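Local coordinates for protein WipB (Legionella pneumophila, PDB 5NNY) that is a translocated Ser/Thr phosphatase effector that targets the host lysosomal nutrient-sensing machinery, represented here by its phosphatase domain, at residues E272-T277 / V281-W286; F133-E138 / T258-D263; A13-F18 / A36-I41; P45-D50 / R101-Y106. All blocks are in the same frame, centred on the assembly; numbering follows the deposited sequence. Where two conformers were deposited one is given.

Contact 1: residues E272-T277 / V281-W286; sequences EHLNST and VAATVW
Leu-274 lies in the irregular loop 272-277, its CA 5.5 Å from that of Ala-283 in the first turn of helix 280-286. The helical segment is regular, with Val-285 N bonded to Val-281 O and Trp-286 N to Ala-282 O, so Ala-282 and Ala-283 present neighbouring methyls and a short piece of backbone to the loop. Leu-274 packs on this patch. Its CB sits 3.8 Å from Ala-283 CB. One branch, CD1, reaches further and rests on the helix backbone itself, 3.6 Å from Ala-283 N, with Ala-282 CB at 3.9 Å from the same CD1. Leu-274 CG is anti to the carbonyl carbon (chi1 -60°), which carries CD1 past the Ala-283 methyl and over the peptide that joins the two alanines. The small alanine side chains probably permit this close approach. On the loop side, backbone bonds between Leu-274 and Glu-289 and the bond from Gly-291 N to Asn-275 OD1 hold the loop to the chain beyond the helix. The arrangement is a buried apolar helix-loop packing within the calcineurin-like phosphoesterase domain, where the link from helix 262-270 folds back on helix 280-286.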
loop_
_atom_site.group_PDB
_atom_site.type_symbol
_atom_site.label_atom_id
_atom_site.label_comp_id
_atom_site.label_asym_id
_atom_site.label_seq_id
_atom_site.Cartn_x
_atom_site.Cartn_y
_atom_site.Cartn_z
ATOM N N GLU A 272 19.739 7.134 6.661
ATOM C CA GLU A 272 20.457 8.373 6.423
ATOM C C GLU A 272 19.504 9.529 6.170
ATOM O O GLU A 272 18.307 9.344 5.959
ATOM C CB GLU A 272 21.388 8.231 5.222
ATOM C CG GLU A 272 22.404 7.156 5.412
ATOM C CD GLU A 272 23.334 7.029 4.245
ATOM O OE1 GLU A 272 23.437 7.981 3.444
ATOM O OE2 GLU A 272 23.950 5.958 4.139
ATOM N N HIS A 273 20.071 10.735 6.209
ATOM C CA HIS A 273 19.399 11.942 5.741
ATOM C C HIS A 273 19.156 11.884 4.238
ATOM O O HIS A 273 19.973 11.372 3.470
ATOM C CB HIS A 273 20.238 13.183 6.041
ATOM C CG HIS A 273 20.562 13.367 7.487
ATOM N ND1 HIS A 273 21.500 14.276 7.925
ATOM C CD2 HIS A 273 20.074 12.763 8.597
ATOM C CE1 HIS A 273 21.580 14.222 9.242
ATOM N NE2 HIS A 273 20.727 13.311 9.674
ATOM N N LEU A 274 18.029 12.454 3.812
ATOM C CA LEU A 274 17.701 12.594 2.395
ATOM C C LEU A 274 17.337 14.058 2.145
ATOM O O LEU A 274 16.180 14.388 1.888
ATOM C CB LEU A 274 16.568 11.651 2.000
ATOM C CG LEU A 274 16.913 10.181 2.224
ATOM C CD1 LEU A 274 15.690 9.310 2.005
ATOM C CD2 LEU A 274 18.061 9.743 1.301
ATOM N N ASN A 275 18.348 14.932 2.220
ATOM C CA ASN A 275 18.103 16.372 2.270
ATOM C C ASN A 275 17.965 17.032 0.901
ATOM O O ASN A 275 17.480 18.165 0.834
ATOM C CB ASN A 275 19.228 17.069 3.049
ATOM C CG ASN A 275 19.109 16.868 4.546
ATOM O OD1 ASN A 275 18.015 16.843 5.090
ATOM N ND2 ASN A 275 20.237 16.717 5.215
ATOM N N SER A 276 18.383 16.360 -0.172
ATOM C CA SER A 276 18.322 16.949 -1.504
ATOM C C SER A 276 16.886 16.972 -2.011
ATOM O O SER A 276 16.105 16.055 -1.750
ATOM C CB SER A 276 19.218 16.166 -2.468
ATOM O OG SER A 276 19.449 16.892 -3.660
ATOM N N THR A 277 16.546 18.026 -2.759
ATOM C CA THR A 277 15.156 18.243 -3.164
ATOM C C THR A 277 14.609 17.064 -3.963
ATOM O O THR A 277 13.445 16.670 -3.802
ATOM C CB THR A 277 15.057 19.534 -3.975
ATOM O OG1 THR A 277 15.491 20.626 -3.159
ATOM C CG2 THR A 277 13.638 19.786 -4.415
ATOM N N VAL A 281 10.535 12.393 -2.195
ATOM C CA VAL A 281 9.623 11.248 -2.149
ATOM C C VAL A 281 10.252 10.117 -1.337
ATOM O O VAL A 281 9.610 9.528 -0.466
ATOM C CB VAL A 281 9.234 10.789 -3.572
ATOM C CG1 VAL A 281 8.403 9.505 -3.519
ATOM C CG2 VAL A 281 8.421 11.863 -4.288
ATOM N N ALA A 282 11.533 9.823 -1.580
ATOM C CA ALA A 282 12.213 8.834 -0.748
ATOM C C ALA A 282 12.194 9.254 0.722
ATOM O O ALA A 282 11.897 8.444 1.609
ATOM C CB ALA A 282 13.651 8.624 -1.242
ATOM N N ALA A 283 12.484 10.525 0.994
ATOM C CA ALA A 283 12.478 11.019 2.373
ATOM C C ALA A 283 11.102 10.850 3.018
ATOM O O ALA A 283 10.992 10.486 4.190
ATOM C CB ALA A 283 12.910 12.484 2.384
ATOM N N THR A 284 10.038 11.033 2.243
ATOM C CA THR A 284 8.691 10.911 2.804
ATOM C C THR A 284 8.333 9.452 3.097
ATOM O O THR A 284 7.850 9.127 4.187
ATOM C CB THR A 284 7.674 11.552 1.850
ATOM O OG1 THR A 284 7.940 12.952 1.746
ATOM C CG2 THR A 284 6.243 11.365 2.363
ATOM N N VAL A 285 8.556 8.547 2.146
ATOM C CA VAL A 285 8.154 7.162 2.389
ATOM C C VAL A 285 9.034 6.516 3.454
ATOM O O VAL A 285 8.589 5.603 4.156
ATOM C CB VAL A 285 8.136 6.326 1.086
ATOM C CG1 VAL A 285 7.091 6.873 0.113
ATOM C CG2 VAL A 285 9.524 6.252 0.438
ATOM N N TRP A 286 10.301 6.947 3.581
ATOM C CA TRP A 286 11.153 6.365 4.622
ATOM C C TRP A 286 11.110 7.145 5.934
ATOM O O TRP A 286 11.616 6.651 6.947
ATOM C CB TRP A 286 12.615 6.239 4.137
ATOM C CG TRP A 286 12.843 5.077 3.145
ATOM C CD1 TRP A 286 12.948 5.162 1.789
ATOM C CD2 TRP A 286 12.966 3.682 3.473
ATOM N NE1 TRP A 286 13.133 3.900 1.246
ATOM C CE2 TRP A 286 13.142 2.979 2.263
ATOM C CE3 TRP A 286 12.949 2.963 4.675
ATOM C CZ2 TRP A 286 13.306 1.603 2.223
ATOM C CZ3 TRP A 286 13.084 1.603 4.630
ATOM C CH2 TRP A 286 13.274 0.933 3.417
#

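Contact 2: residues F133-E138 / T258-D263; sequences FVEACE and TLYTHD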
loop_
_atom_site.group_PDB
_atom_site.type_symbol
_atom_site.label_atom_id
_atom_site.label_comp_id
_atom_site.label_asym_id
_atom_site.label_seq_id
_atom_site.Cartn_x
_atom_site.Cartn_y
_atom_site.Cartn_z
ATOM N N PHE A 133 5.925 -3.002 -5.339
ATOM C CA PHE A 133 4.865 -3.512 -6.212
ATOM C C PHE A 133 4.595 -2.553 -7.376
ATOM O O PHE A 133 4.445 -2.988 -8.533
ATOM C CB PHE A 133 3.591 -3.761 -5.394
ATOM C CG PHE A 133 2.451 -4.350 -6.194
ATOM C CD1 PHE A 133 2.510 -5.661 -6.636
ATOM C CD2 PHE A 133 1.353 -3.571 -6.532
ATOM C CE1 PHE A 133 1.464 -6.216 -7.374
ATOM C CE2 PHE A 133 0.288 -4.110 -7.252
ATOM C CZ PHE A 133 0.358 -5.440 -7.689
ATOM N N VAL A 134 4.560 -1.249 -7.085
ATOM C CA VAL A 134 4.384 -0.236 -8.120
ATOM C C VAL A 134 5.460 -0.391 -9.191
ATOM O O VAL A 134 5.181 -0.395 -10.394
ATOM C CB VAL A 134 4.424 1.170 -7.493
ATOM C CG1 VAL A 134 4.582 2.215 -8.593
ATOM C CG2 VAL A 134 3.178 1.411 -6.648
ATOM N N GLU A 135 6.716 -0.457 -8.762
ATOM C CA GLU A 135 7.823 -0.498 -9.708
ATOM C C GLU A 135 7.769 -1.755 -10.554
ATOM O O GLU A 135 7.931 -1.695 -11.774
ATOM C CB GLU A 135 9.156 -0.416 -8.961
ATOM C CG GLU A 135 10.355 -0.157 -9.897
ATOM C CD GLU A 135 11.681 -0.264 -9.165
ATOM O OE1 GLU A 135 12.180 -1.406 -9.013
ATOM O OE2 GLU A 135 12.194 0.788 -8.723
ATOM N N ALA A 136 7.546 -2.903 -9.910
ATOM C CA ALA A 136 7.397 -4.163 -10.626
ATOM C C ALA A 136 6.330 -4.064 -11.702
ATOM O O ALA A 136 6.536 -4.513 -12.836
ATOM C CB ALA A 136 7.051 -5.280 -9.643
ATOM N N CYS A 137 5.182 -3.480 -11.372
ATOM C CA CYS A 137 4.099 -3.404 -12.343
ATOM C C CYS A 137 4.399 -2.394 -13.436
ATOM O O CYS A 137 4.125 -2.654 -14.615
ATOM C CB CYS A 137 2.783 -3.054 -11.643
ATOM S SG CYS A 137 2.149 -4.393 -10.617
ATOM N N GLU A 138 4.965 -1.238 -13.068
ATOM C CA GLU A 138 5.268 -0.211 -14.063
ATOM C C GLU A 138 6.356 -0.648 -15.044
ATOM O O GLU A 138 6.359 -0.210 -16.202
ATOM C CB GLU A 138 5.707 1.084 -13.374
ATOM C CG GLU A 138 4.612 1.837 -12.648
ATOM C CD GLU A 138 5.092 3.199 -12.193
ATOM O OE1 GLU A 138 6.331 3.391 -12.092
ATOM O OE2 GLU A 138 4.240 4.070 -11.963
ATOM N N THR A 258 9.831 6.977 -11.568
ATOM C CA THR A 258 10.759 8.064 -11.873
ATOM C C THR A 258 10.883 9.073 -10.729
ATOM O O THR A 258 11.679 10.022 -10.837
ATOM C CB THR A 258 10.336 8.809 -13.150
ATOM O OG1 THR A 258 9.166 9.586 -12.883
ATOM C CG2 THR A 258 10.037 7.842 -14.313
ATOM N N LEU A 259 10.124 8.905 -9.644
ATOM C CA LEU A 259 10.152 9.883 -8.557
ATOM C C LEU A 259 11.279 9.656 -7.553
ATOM O O LEU A 259 11.345 10.395 -6.566
ATOM C CB LEU A 259 8.813 9.898 -7.829
ATOM C CG LEU A 259 7.631 10.313 -8.714
ATOM C CD1 LEU A 259 6.297 10.075 -8.001
ATOM C CD2 LEU A 259 7.756 11.792 -9.108
ATOM N N TYR A 260 12.161 8.684 -7.798
ATOM C CA TYR A 260 13.242 8.309 -6.892
ATOM C C TYR A 260 14.285 7.560 -7.715
ATOM O O TYR A 260 13.994 7.046 -8.799
ATOM C CB TYR A 260 12.742 7.420 -5.737
ATOM C CG TYR A 260 12.105 6.130 -6.252
ATOM C CD1 TYR A 260 12.890 5.019 -6.547
ATOM C CD2 TYR A 260 10.719 6.029 -6.450
ATOM C CE1 TYR A 260 12.334 3.834 -7.032
ATOM C CE2 TYR A 260 10.149 4.840 -6.927
ATOM C CZ TYR A 260 10.962 3.756 -7.222
ATOM O OH TYR A 260 10.414 2.579 -7.694
ATOM N N THR A 261 15.489 7.447 -7.168
ATOM C CA THR A 261 16.469 6.515 -7.717
ATOM C C THR A 261 16.801 5.482 -6.650
ATOM O O THR A 261 16.522 5.676 -5.467
ATOM C CB THR A 261 17.725 7.248 -8.206
ATOM O OG1 THR A 261 18.343 7.911 -7.108
ATOM C CG2 THR A 261 17.363 8.282 -9.256
ATOM N N HIS A 262 17.370 4.351 -7.076
ATOM C CA HIS A 262 17.555 3.265 -6.121
ATOM C C HIS A 262 18.600 3.607 -5.059
ATOM O O HIS A 262 18.526 3.099 -3.938
ATOM C CB HIS A 262 17.897 1.967 -6.853
ATOM C CG HIS A 262 16.736 1.399 -7.620
ATOM N ND1 HIS A 262 16.740 1.248 -8.991
ATOM C CD2 HIS A 262 15.521 0.972 -7.203
ATOM C CE1 HIS A 262 15.586 0.732 -9.383
ATOM N NE2 HIS A 262 14.826 0.561 -8.317
ATOM N N ASP A 263 19.559 4.475 -5.372
ATOM C CA ASP A 263 20.516 4.878 -4.343
ATOM C C ASP A 263 19.809 5.607 -3.199
ATOM O O ASP A 263 20.205 5.499 -2.029
ATOM C CB ASP A 263 21.626 5.741 -4.958
ATOM C CG ASP A 263 21.104 7.016 -5.603
ATOM O OD1 ASP A 263 20.602 6.961 -6.751
ATOM O OD2 ASP A 263 21.199 8.093 -4.961
#
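Glu-135 OE2 is gripped by two donors from the other segment, His-262 NE2 and Tyr-260 OH. Together they form a largely buried His-carboxylate hydrogen bond, joined by a tyrosine hydroxyl, that ties helix 128-138 of the phosphoesterase domain to the start of helix 262-270, more than a hundred residues further along the chain. The histidine bond is short, 2.7 Å from His-262 NE2 to Glu-135 OE2, but bent, with an N-H...O angle of 137°. It reaches OE2 on the syn side, somewhat out of the carboxylate plane and tilted from the imidazole plane; the two planes stand almost perpendicular, 89° apart. The tyrosine bond, Tyr-260 OH to Glu-135 OE2, is also 2.7 Å long and comes from above the carboxylate plane, while OE2 itself lies at the edge of the phenol ring, near the ring plane. Two donors from different directions should fix the rotation of the carboxylate.

Glu-135 reaches across with CG anti to the backbone N (chi1 -168°) and the chain extended beyond it, which carries the carboxylate out from its helix to the two donors. Leu-152 of helix 150-153 touches all three side chains and gives the polar group an apolar neighbour. At the C-terminal end of helix 128-138, Glu-138 adds a second link to the same region through His-257 ND1 and Ile-256 N. The phenol hydroxyl also lies against the aliphatic part of the glutamate chain, with Tyr-260 OH 3.5 Å from Glu-135 CB.

Contact 3: residues A13-F18 / A36-I41; sequences ANALLF and AKFAEI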
loop_
_atom_site.group_PDB
_atom_site.type_symbol
_atom_site.label_atom_id
_atom_site.label_comp_id
_atom_site.label_asym_id
_atom_site.label_seq_id
_atom_site.Cartn_x
_atom_site.Cartn_y
_atom_site.Cartn_z
ATOM N N ALA A 13 1.035 -7.198 4.907
ATOM C CA ALA A 13 0.431 -8.103 3.926
ATOM C C ALA A 13 -0.357 -9.235 4.575
ATOM O O ALA A 13 -0.487 -10.315 4.001
ATOM C CB ALA A 13 1.494 -8.672 2.979
ATOM N N ASN A 14 -0.901 -9.007 5.768
ATOM C CA ASN A 14 -1.667 -10.033 6.472
ATOM C C ASN A 14 -3.115 -9.883 6.025
ATOM O O ASN A 14 -3.834 -8.995 6.494
ATOM C CB ASN A 14 -1.499 -9.882 7.982
ATOM C CG ASN A 14 -2.230 -10.969 8.786
ATOM O OD1 ASN A 14 -3.171 -11.594 8.307
ATOM N ND2 ASN A 14 -1.797 -11.170 10.026
ATOM N N ALA A 15 -3.551 -10.758 5.106
ATOM C CA ALA A 15 -4.879 -10.603 4.527
ATOM C C ALA A 15 -5.969 -10.927 5.538
ATOM O O ALA A 15 -7.066 -10.369 5.456
ATOM C CB ALA A 15 -5.008 -11.472 3.266
ATOM N N LEU A 16 -5.691 -11.805 6.505
ATOM C CA LEU A 16 -6.690 -12.140 7.519
ATOM C C LEU A 16 -6.874 -10.991 8.494
ATOM O O LEU A 16 -8.001 -10.679 8.896
ATOM C CB LEU A 16 -6.291 -13.399 8.294
ATOM C CG LEU A 16 -7.195 -13.843 9.458
ATOM C CD1 LEU A 16 -8.677 -14.101 9.058
ATOM C CD2 LEU A 16 -6.608 -15.083 10.131
ATOM N N LEU A 17 -5.771 -10.356 8.889
ATOM C CA LEU A 17 -5.873 -9.141 9.687
ATOM C C LEU A 17 -6.700 -8.087 8.966
ATOM O O LEU A 17 -7.607 -7.492 9.561
ATOM C CB LEU A 17 -4.470 -8.615 10.003
ATOM C CG LEU A 17 -4.338 -7.254 10.688
ATOM C CD1 LEU A 17 -5.090 -7.175 12.026
ATOM C CD2 LEU A 17 -2.866 -6.907 10.865
ATOM N N PHE A 18 -6.415 -7.869 7.671
ATOM C CA PHE A 18 -7.213 -6.965 6.837
ATOM C C PHE A 18 -8.691 -7.349 6.863
ATOM O O PHE A 18 -9.558 -6.500 7.103
ATOM C CB PHE A 18 -6.673 -6.971 5.403
ATOM C CG PHE A 18 -7.187 -5.841 4.531
ATOM C CD1 PHE A 18 -7.537 -4.613 5.068
ATOM C CD2 PHE A 18 -7.310 -6.018 3.166
ATOM C CE1 PHE A 18 -7.998 -3.591 4.241
ATOM C CE2 PHE A 18 -7.769 -5.002 2.342
ATOM C CZ PHE A 18 -8.120 -3.782 2.883
ATOM N N ALA A 36 -14.275 -18.609 8.675
ATOM C CA ALA A 36 -13.430 -19.700 9.144
ATOM C C ALA A 36 -12.695 -20.339 7.981
ATOM O O ALA A 36 -11.513 -20.682 8.103
ATOM C CB ALA A 36 -14.248 -20.750 9.899
ATOM N N LYS A 37 -13.379 -20.504 6.841
ATOM C CA LYS A 37 -12.705 -20.997 5.645
ATOM C C LYS A 37 -11.557 -20.067 5.246
ATOM O O LYS A 37 -10.469 -20.530 4.882
ATOM C CB LYS A 37 -13.694 -21.140 4.486
ATOM C CG LYS A 37 -14.596 -22.397 4.513
ATOM C CD LYS A 37 -15.563 -22.397 3.315
ATOM C CE LYS A 37 -16.355 -23.699 3.149
ATOM N NZ LYS A 37 -17.307 -23.950 4.268
ATOM N N PHE A 38 -11.791 -18.752 5.298
ATOM C CA PHE A 38 -10.752 -17.782 4.943
ATOM C C PHE A 38 -9.530 -17.939 5.844
ATOM O O PHE A 38 -8.386 -18.020 5.360
ATOM C CB PHE A 38 -11.328 -16.362 5.050
ATOM C CG PHE A 38 -10.436 -15.270 4.521
ATOM C CD1 PHE A 38 -9.265 -14.910 5.174
ATOM C CD2 PHE A 38 -10.833 -14.540 3.407
ATOM C CE1 PHE A 38 -8.479 -13.874 4.706
ATOM C CE2 PHE A 38 -10.063 -13.516 2.926
ATOM C CZ PHE A 38 -8.884 -13.171 3.567
ATOM N N ALA A 39 -9.754 -17.984 7.165
ATOM C CA ALA A 39 -8.642 -18.132 8.104
ATOM C C ALA A 39 -7.899 -19.448 7.875
ATOM O O ALA A 39 -6.665 -19.495 7.971
ATOM C CB ALA A 39 -9.138 -18.045 9.548
ATOM N N GLU A 40 -8.642 -20.528 7.589
ATOM C CA GLU A 40 -8.018 -21.820 7.285
ATOM C C GLU A 40 -7.105 -21.739 6.064
ATOM O O GLU A 40 -5.992 -22.281 6.070
ATOM C CB GLU A 40 -9.092 -22.892 7.035
ATOM C CG GLU A 40 -8.489 -24.306 6.994
ATOM C CD GLU A 40 -9.519 -25.397 6.973
ATOM O OE1 GLU A 40 -10.716 -25.106 7.218
ATOM O OE2 GLU A 40 -9.114 -26.549 6.698
ATOM N N ILE A 41 -7.588 -21.131 4.979
ATOM C CA ILE A 41 -6.751 -20.990 3.788
ATOM C C ILE A 41 -5.541 -20.130 4.113
ATOM O O ILE A 41 -4.409 -20.458 3.737
ATOM C CB ILE A 41 -7.573 -20.399 2.622
ATOM C CG1 ILE A 41 -8.538 -21.459 2.046
ATOM C CG2 ILE A 41 -6.648 -19.846 1.532
ATOM C CD1 ILE A 41 -9.553 -20.907 1.037
#
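The ring of Phe-38 meets helix 15-24 obliquely, with its outer atoms. Phe-38 CE1 lies 3.8 Å from Leu-16 CA and Phe-38 CZ is 3.8 Å from Ala-15 O, so the far end of the ring rests on the backbone of the helix's first turn. Ala-15 CB is a looser neighbour at 4.2 Å from Phe-38 CZ. The ring of Tyr-75 from helix 64-79 also meets that of Phe-38, the planes about 55° apart.

The Leu-16 and Phe-38 side chains run antiparallel alongside one another, and Leu-16 CD1 comes to 4.0 Å from Phe-38 CD1. With Leu-16 CG anti to the backbone N (chi1 176°), both methyl branches are carried to the helix 32-42, where both touch Ala-39 CB: Leu-16 CD2 is 3.9 Å from Ala-39 CB and CD1 only slightly further. This is apolar helix-helix packing in the N-terminal part of the chain, joining helix 15-24 to helix 32-42. The small alanine is consistent with the close approach, the CA atoms of Leu-16 and Ala-39 being 6.3 Å apart.

Asn-14 sets the start of helix 15-24 as its N-cap. Asn-14 OD1 takes a nearly straight bond from Leu-17 N, 2.9 Å and 173°, with the donor well above the amide's carbonyl plane. Ala-15 also touches Phe-107 and Ile-108 of helix 105-117.

Contact 4: residues P45-D50 / R101-Y106; sequences PELQAD and RGVIDY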
loop_
_atom_site.group_PDB
_atom_site.type_symbol
_atom_site.label_atom_id
_atom_site.label_comp_id
_atom_site.label_asym_id
_atom_site.label_seq_id
_atom_site.Cartn_x
_atom_site.Cartn_y
_atom_site.Cartn_z
ATOM N N PRO A 45 -0.620 -24.825 6.209
ATOM C CA PRO A 45 0.826 -25.073 6.349
ATOM C C PRO A 45 1.597 -24.984 5.047
ATOM O O PRO A 45 2.718 -24.463 5.042
ATOM C CB PRO A 45 0.872 -26.486 6.943
ATOM C CG PRO A 45 -0.389 -26.555 7.771
ATOM C CD PRO A 45 -1.429 -25.750 7.029
ATOM N N GLU A 46 1.033 -25.470 3.934
ATOM C CA GLU A 46 1.782 -25.459 2.687
ATOM C C GLU A 46 2.056 -24.052 2.176
ATOM O O GLU A 46 2.926 -23.892 1.315
ATOM C CB GLU A 46 1.039 -26.267 1.617
ATOM C CG GLU A 46 -0.363 -25.765 1.354
ATOM C CD GLU A 46 -1.027 -26.466 0.170
ATOM O OE1 GLU A 46 -2.273 -26.395 0.073
ATOM O OE2 GLU A 46 -0.302 -27.075 -0.643
ATOM N N LEU A 47 1.382 -23.033 2.717
ATOM C CA LEU A 47 1.611 -21.647 2.324
ATOM C C LEU A 47 2.504 -20.868 3.287
ATOM O O LEU A 47 2.724 -19.674 3.058
ATOM C CB LEU A 47 0.278 -20.894 2.187
ATOM C CG LEU A 47 -0.705 -21.370 1.113
ATOM C CD1 LEU A 47 -1.986 -20.504 1.165
ATOM C CD2 LEU A 47 -0.086 -21.254 -0.256
ATOM N N GLN A 48 3.012 -21.490 4.347
ATOM C CA GLN A 48 3.752 -20.774 5.381
ATOM C C GLN A 48 5.254 -20.813 5.101
ATOM O O GLN A 48 5.853 -21.892 4.992
ATOM C CB GLN A 48 3.460 -21.351 6.772
ATOM C CG GLN A 48 1.972 -21.448 7.123
ATOM C CD GLN A 48 1.234 -20.154 6.867
ATOM O OE1 GLN A 48 1.588 -19.110 7.434
ATOM N NE2 GLN A 48 0.194 -20.207 6.015
ATOM N N ALA A 49 5.859 -19.638 4.985
ATOM C CA ALA A 49 7.309 -19.590 4.891
ATOM C C ALA A 49 7.928 -19.833 6.266
ATOM O O ALA A 49 7.273 -19.699 7.299
ATOM C CB ALA A 49 7.767 -18.244 4.324
ATOM N N ASP A 50 9.215 -20.204 6.269
ATOM C CA ASP A 50 9.943 -20.461 7.521
ATOM C C ASP A 50 9.248 -21.519 8.373
ATOM O O ASP A 50 9.298 -21.464 9.604
ATOM C CB ASP A 50 10.117 -19.172 8.330
ATOM C CG ASP A 50 10.774 -18.068 7.532
ATOM O OD1 ASP A 50 11.740 -18.362 6.797
ATOM O OD2 ASP A 50 10.324 -16.905 7.639
ATOM N N ARG A 101 5.642 -9.484 5.047
ATOM C CA ARG A 101 5.814 -10.785 5.695
ATOM C C ARG A 101 4.638 -11.739 5.493
ATOM O O ARG A 101 4.809 -12.952 5.697
ATOM C CB ARG A 101 6.037 -10.591 7.194
ATOM C CG ARG A 101 7.436 -10.108 7.519
ATOM C CD ARG A 101 7.530 -9.393 8.853
ATOM N NE ARG A 101 8.741 -9.772 9.580
ATOM C CZ ARG A 101 9.976 -9.365 9.284
ATOM N NH1 ARG A 101 11.000 -9.785 10.019
ATOM N NH2 ARG A 101 10.195 -8.552 8.256
ATOM N N GLY A 102 3.475 -11.233 5.093
ATOM C CA GLY A 102 2.295 -12.074 4.945
ATOM C C GLY A 102 2.443 -13.131 3.854
ATOM O O GLY A 102 3.479 -13.261 3.187
ATOM N N VAL A 103 1.360 -13.894 3.658
ATOM C CA VAL A 103 1.458 -15.164 2.927
ATOM C C VAL A 103 1.636 -14.936 1.428
ATOM O O VAL A 103 2.514 -15.540 0.796
ATOM C CB VAL A 103 0.235 -16.053 3.215
ATOM C CG1 VAL A 103 0.273 -17.268 2.318
ATOM C CG2 VAL A 103 0.225 -16.479 4.655
ATOM N N ILE A 104 0.743 -14.159 0.812
ATOM C CA ILE A 104 0.814 -13.946 -0.635
ATOM C C ILE A 104 0.004 -12.714 -0.996
ATOM O O ILE A 104 -1.123 -12.533 -0.523
ATOM C CB ILE A 104 0.337 -15.193 -1.427
ATOM C CG1 ILE A 104 0.680 -15.053 -2.921
ATOM C CG2 ILE A 104 -1.144 -15.499 -1.185
ATOM C CD1 ILE A 104 0.543 -16.378 -3.695
ATOM N N ASP A 105 0.583 -11.871 -1.857
ATOM C CA ASP A 105 -0.054 -10.595 -2.185
ATOM C C ASP A 105 -1.365 -10.767 -2.926
ATOM O O ASP A 105 -2.199 -9.858 -2.893
ATOM C CB ASP A 105 0.874 -9.714 -3.017
ATOM C CG ASP A 105 1.906 -9.003 -2.166
ATOM O OD1 ASP A 105 1.671 -8.892 -0.938
ATOM O OD2 ASP A 105 2.967 -8.596 -2.729
ATOM N N TYR A 106 -1.563 -11.906 -3.593
ATOM C CA TYR A 106 -2.825 -12.159 -4.280
ATOM C C TYR A 106 -4.019 -11.969 -3.355
ATOM O O TYR A 106 -5.069 -11.490 -3.787
ATOM C CB TYR A 106 -2.836 -13.584 -4.840
ATOM C CG TYR A 106 -3.983 -13.854 -5.781
ATOM C CD1 TYR A 106 -3.946 -13.389 -7.084
ATOM C CD2 TYR A 106 -5.122 -14.562 -5.353
ATOM C CE1 TYR A 106 -5.002 -13.627 -7.954
ATOM C CE2 TYR A 106 -6.187 -14.807 -6.223
ATOM C CZ TYR A 106 -6.110 -14.340 -7.517
ATOM O OH TYR A 106 -7.136 -14.570 -8.393
HETATM O O HOH W 1 3.853 -17.714 1.401
#
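Apolar contact between Leu-47 and Val-103 joins the loop after helix 32-42 to the loop that leads into helix 105-117, an irregular loop-loop junction within the phosphatase domain fragment. Their side chains cross at about a right angle. Val-103 CG1 does most of the touching: it lies 3.6 Å from Leu-47 CB and 3.5 Å from Leu-47 O, and Leu-47 CD1 is a more distant neighbour. Val-103 puts this methyl there with CG1 anti to its backbone N (chi1 173°), while its other branch, CG2, turns to Gln-48. That second methyl sits 4.0 Å from Gln-48 NE2 and about as far from OE1, so it packs against the amide group. Beyond the pair, Val-58 of a loop and Ile-71 of helix 64-79 also touch Leu-47.

Among the polar links, the Gln-48 chain is bent at chi2 (-50°), which turns its amide back toward the preceding turn: NE2 donates to Leu-44 O and Tyr-42 O, so the methyl contact is made by an amide already held by its own segment's neighbours. The short 3-10 turn is closed by the bond of Gln-48 N to Pro-45 O. Tyr-42 OH is bonded to Val-103 N, giving the second loop a fixed point close to helix 32-42.

Water joins the two backbones across the junction. A single molecule donates to both carbonyls, 2.8 Å to Leu-47 O and 2.6 Å to Val-103 O.

How the contacts relate
Contacts 1, 2 and 4 are buried, whereas contact 3 is only partly so. Contacts 3 and 4 are neighbours on the same side of the chain's centre, with Ile-41 O 3.5 Å from Leu-47 CD1; contact 3 uses helix 32-42 itself, contact 4 the loop that follows it and the loop leading into helix 105-117. Contacts 1 and 2 lie together on another part of the fold, successive helices 262-270 and 280-286 linking them, and Val-281 CB packs 3.7 Å from Leu-259 O. Chemistry differs accordingly: contacts 1 and 3 are apolar, leucine branches on alanines, with a phenylalanine ring added in contact 3; contact 4 mixes a valine methyl with a water bridge, and contact 2 depends on a carboxylate shared by two donors.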